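Local coordinates for CELL division control protein 6 (Pyrobaculum aerophilum, PDB 1FNN) that probably helps regulate the initiation of DNA replication as an ATP-binding AAA+ protein of the Cdc6/Cdc18 family, holding ADP and magnesium in this structure, at residues R75-N80 and L125-V130. Residues are numbered along the deposited sequence; the frame is centred on the assembly and turned at random.
Sequences RFVYIN and LYMFLV
Phe76 and Phe128 sit side by side on one face of a parallel strand pair, their side chains pointing the same way, the ring planes turned 42° apart in an oblique pairing. CD1 of Phe76 comes within 3.5 Å of CD1 of Phe128, while the neighbouring ring carbon, Phe76 CE1, meets CG2 of Val130, again at 3.5 Å. Val130 thus sits between two aromatic neighbours, since its other methyl, CG1, reaches CD1 and CE1 of the Tyr78 ring. Helix 57-68, which starts within the P-loop, covers this face: Trp65 stacks on Phe76 and Leu61 touches Val130. On the reverse face, Val77 spreads its two branches. CG1, anti to the backbone N (chi1 177°), turns to CD1 of Leu129, and CG2 packs on CG and SD of Met127; helix 87-97 closes over Val77 through Ile94. The same Leu129 CD1 also receives CG1 of Ile79, at 3.8 Å.

Two parallel strands joined by a helical connection illustrate how a P-loop AAA+ core is built: strand 75-80 forms one border of the five-stranded sheet, and strand 127-132 lies next to it and bonds onward to strand 160-166. Backbone bonds alternate in direction between the pair. Val77 is gripped at both ends, its N giving a nearly straight bond to Phe128 O (173°) and its O accepting Val130 N at 3.0 Å. Flanking these, Phe128 N reaches Arg75 O and Ile79 N reaches Val130 O. Toward the N-terminal side of the pair, Arg75 N donates to Tyr126 O at 2.6 Å, and the arginine guanidinium lies obliquely by Leu125 CD2. At the other end, the Tyr78 hydroxyl hydrogen-bonds Asp132, a known magnesium ligand of this protein though not bonded to the ion in this chain, and the Tyr78 side chain touches Thr58 of the nucleotide site.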
ATOM      1  N   ARG A  75     -18.449  19.971  -7.600  1.00 33.74           N
ATOM      2  CA  ARG A  75     -17.037  20.360  -7.410  1.00 34.18           C
ATOM      3  C   ARG A  75     -16.327  19.336  -6.508  1.00 35.04           C
ATOM      4  O   ARG A  75     -16.877  19.031  -5.443  1.00 31.20           O
ATOM      5  CB  ARG A  75     -16.984  21.697  -6.642  1.00 36.60           C
ATOM      6  CG  ARG A  75     -17.932  22.725  -7.281  1.00 41.29           C
ATOM      7  CD  ARG A  75     -17.301  23.359  -8.497  1.00 51.29           C
ATOM      8  NE  ARG A  75     -18.011  24.627  -8.759  1.00 66.69           N
ATOM      9  CZ  ARG A  75     -17.603  25.875  -8.545  1.00 56.67           C
ATOM     10  NH1 ARG A  75     -16.424  26.156  -8.033  1.00 51.30           N
ATOM     11  NH2 ARG A  75     -18.453  26.838  -8.878  1.00 61.61           N
ATOM     12  N   PHE A  76     -15.182  18.817  -6.912  1.00 31.74           N
ATOM     13  CA  PHE A  76     -14.476  17.819  -6.115  1.00 34.64           C
ATOM     14  C   PHE A  76     -13.560  18.532  -5.120  1.00 35.16           C
ATOM     15  O   PHE A  76     -12.726  19.315  -5.575  1.00 34.05           O
ATOM     16  CB  PHE A  76     -13.582  17.026  -7.069  1.00 37.15           C
ATOM     17  CG  PHE A  76     -12.744  15.935  -6.465  1.00 37.44           C
ATOM     18  CD1 PHE A  76     -13.278  14.993  -5.609  1.00 43.72           C
ATOM     19  CD2 PHE A  76     -11.403  15.852  -6.779  1.00 40.59           C
ATOM     20  CE1 PHE A  76     -12.476  13.986  -5.073  1.00 49.48           C
ATOM     21  CE2 PHE A  76     -10.602  14.858  -6.251  1.00 41.37           C
ATOM     22  CZ  PHE A  76     -11.133  13.912  -5.391  1.00 37.23           C
ATOM     23  N   VAL A  77     -13.856  18.455  -3.849  1.00 31.88           N
ATOM     24  CA  VAL A  77     -13.148  19.155  -2.797  1.00 33.63           C
ATOM     25  C   VAL A  77     -12.390  18.129  -1.936  1.00 34.60           C
ATOM     26  O   VAL A  77     -12.973  17.388  -1.140  1.00 34.88           O
ATOM     27  CB  VAL A  77     -14.117  20.019  -1.966  1.00 29.46           C
ATOM     28  CG1 VAL A  77     -13.318  20.671  -0.835  1.00 32.90           C
ATOM     29  CG2 VAL A  77     -14.748  21.146  -2.831  1.00 32.92           C
ATOM     30  N   TYR A  78     -11.132  17.945  -2.297  1.00 34.96           N
ATOM     31  CA  TYR A  78     -10.338  16.877  -1.652  1.00 34.89           C
ATOM     32  C   TYR A  78      -9.639  17.417  -0.419  1.00 39.36           C
ATOM     33  O   TYR A  78      -8.810  18.339  -0.490  1.00 38.19           O
ATOM     34  CB  TYR A  78      -9.393  16.306  -2.701  1.00 36.50           C
ATOM     35  CG  TYR A  78      -8.475  15.256  -2.071  1.00 39.73           C
ATOM     36  CD1 TYR A  78      -8.884  13.933  -1.965  1.00 34.93           C
ATOM     37  CD2 TYR A  78      -7.227  15.640  -1.590  1.00 39.64           C
ATOM     38  CE1 TYR A  78      -8.058  12.989  -1.394  1.00 35.65           C
ATOM     39  CE2 TYR A  78      -6.383  14.698  -1.011  1.00 38.94           C
ATOM     40  CZ  TYR A  78      -6.816  13.377  -0.921  1.00 38.51           C
ATOM     41  OH  TYR A  78      -6.002  12.450  -0.357  1.00 36.90           O
ATOM     42  N   ILE A  79      -9.904  16.806   0.743  1.00 38.18           N
ATOM     43  CA  ILE A  79      -9.309  17.262   1.990  1.00 34.78           C
ATOM     44  C   ILE A  79      -8.374  16.173   2.536  1.00 41.84           C
ATOM     45  O   ILE A  79      -8.863  15.120   2.946  1.00 39.76           O
ATOM     46  CB  ILE A  79     -10.289  17.625   3.090  1.00 33.45           C
ATOM     47  CG1 ILE A  79     -11.322  18.696   2.734  1.00 38.10           C
ATOM     48  CG2 ILE A  79      -9.540  18.133   4.355  1.00 38.04           C
ATOM     49  CD1 ILE A  79     -10.673  19.974   2.188  1.00 38.67           C
ATOM     50  N   ASN A  80      -7.071  16.448   2.532  1.00 41.36           N
ATOM     51  CA  ASN A  80      -6.155  15.417   3.093  1.00 43.43           C
ATOM     52  C   ASN A  80      -6.090  15.633   4.592  1.00 41.97           C
ATOM     53  O   ASN A  80      -5.419  16.572   5.056  1.00 44.02           O
ATOM     54  CB  ASN A  80      -4.791  15.558   2.430  1.00 50.32           C
ATOM     55  CG  ASN A  80      -3.701  14.694   3.029  1.00 56.96           C
ATOM     56  OD1 ASN A  80      -3.899  14.023   4.043  1.00 55.03           O
ATOM     57  ND2 ASN A  80      -2.546  14.731   2.374  1.00 58.06           N
ATOM     58  N   LEU A 125     -24.304  25.456  -5.752  1.00 40.58           N
ATOM     59  CA  LEU A 125     -23.126  24.629  -5.969  1.00 40.18           C
ATOM     60  C   LEU A 125     -23.419  23.235  -5.395  1.00 39.21           C
ATOM     61  O   LEU A 125     -24.348  23.083  -4.610  1.00 38.54           O
ATOM     62  CB  LEU A 125     -21.902  25.132  -5.204  1.00 40.53           C
ATOM     63  CG  LEU A 125     -21.425  26.562  -5.491  1.00 42.17           C
ATOM     64  CD1 LEU A 125     -20.412  26.984  -4.437  1.00 40.95           C
ATOM     65  CD2 LEU A 125     -20.905  26.690  -6.908  1.00 43.84           C
ATOM     66  N   TYR A 126     -22.673  22.268  -5.882  1.00 39.01           N
ATOM     67  CA  TYR A 126     -22.780  20.876  -5.413  1.00 36.59           C
ATOM     68  C   TYR A 126     -21.325  20.433  -5.202  1.00 35.46           C
ATOM     69  O   TYR A 126     -20.480  20.617  -6.083  1.00 36.51           O
ATOM     70  CB  TYR A 126     -23.507  20.023  -6.456  1.00 35.19           C
ATOM     71  CG  TYR A 126     -24.960  20.411  -6.666  1.00 38.94           C
ATOM     72  CD1 TYR A 126     -25.319  21.267  -7.706  1.00 43.27           C
ATOM     73  CD2 TYR A 126     -25.967  19.932  -5.827  1.00 43.24           C
ATOM     74  CE1 TYR A 126     -26.634  21.642  -7.916  1.00 44.46           C
ATOM     75  CE2 TYR A 126     -27.286  20.287  -6.013  1.00 47.32           C
ATOM     76  CZ  TYR A 126     -27.607  21.144  -7.062  1.00 50.64           C
ATOM     77  OH  TYR A 126     -28.925  21.492  -7.244  1.00 54.35           O
ATOM     78  N   MET A 127     -21.043  20.021  -3.979  1.00 34.73           N
ATOM     79  CA  MET A 127     -19.731  19.640  -3.515  1.00 36.96           C
ATOM     80  C   MET A 127     -19.633  18.123  -3.267  1.00 38.41           C
ATOM     81  O   MET A 127     -20.416  17.564  -2.502  1.00 34.75           O
ATOM     82  CB  MET A 127     -19.468  20.394  -2.193  1.00 32.57           C
ATOM     83  CG  MET A 127     -18.150  20.033  -1.568  1.00 30.31           C
ATOM     84  SD  MET A 127     -17.546  21.017  -0.231  1.00 33.70           S
ATOM     85  CE  MET A 127     -18.855  20.923   0.991  1.00 36.36           C
ATOM     86  N   PHE A 128     -18.677  17.495  -3.929  1.00 38.19           N
ATOM     87  CA  PHE A 128     -18.278  16.119  -3.579  1.00 36.94           C
ATOM     88  C   PHE A 128     -17.064  16.280  -2.647  1.00 38.44           C
ATOM     89  O   PHE A 128     -15.954  16.555  -3.105  1.00 33.38           O
ATOM     90  CB  PHE A 128     -17.933  15.357  -4.840  1.00 38.88           C
ATOM     91  CG  PHE A 128     -17.259  14.026  -4.755  1.00 35.62           C
ATOM     92  CD1 PHE A 128     -16.500  13.589  -5.824  1.00 40.70           C
ATOM     93  CD2 PHE A 128     -17.363  13.199  -3.649  1.00 39.36           C
ATOM     94  CE1 PHE A 128     -15.853  12.356  -5.795  1.00 45.93           C
ATOM     95  CE2 PHE A 128     -16.722  11.970  -3.611  1.00 38.36           C
ATOM     96  CZ  PHE A 128     -15.964  11.548  -4.686  1.00 36.12           C
ATOM     97  N   LEU A 129     -17.301  16.131  -1.364  1.00 35.22           N
ATOM     98  CA  LEU A 129     -16.301  16.354  -0.342  1.00 35.65           C
ATOM     99  C   LEU A 129     -15.671  15.050   0.132  1.00 37.52           C
ATOM    100  O   LEU A 129     -16.339  14.044   0.402  1.00 35.59           O
ATOM    101  CB  LEU A 129     -16.969  17.104   0.813  1.00 33.74           C
ATOM    102  CG  LEU A 129     -16.123  17.409   2.052  1.00 37.58           C
ATOM    103  CD1 LEU A 129     -14.955  18.358   1.725  1.00 33.96           C
ATOM    104  CD2 LEU A 129     -17.001  17.985   3.167  1.00 32.03           C
ATOM    105  N   VAL A 130     -14.346  14.975  -0.016  1.00 35.87           N
ATOM    106  CA  VAL A 130     -13.638  13.784   0.426  1.00 35.41           C
ATOM    107  C   VAL A 130     -12.830  14.180   1.666  1.00 37.72           C
ATOM    108  O   VAL A 130     -11.978  15.078   1.588  1.00 37.25           O
ATOM    109  CB  VAL A 130     -12.685  13.249  -0.674  1.00 34.18           C
ATOM    110  CG1 VAL A 130     -11.887  12.082  -0.104  1.00 36.69           C
ATOM    111  CG2 VAL A 130     -13.478  12.811  -1.919  1.00 35.97           C
TER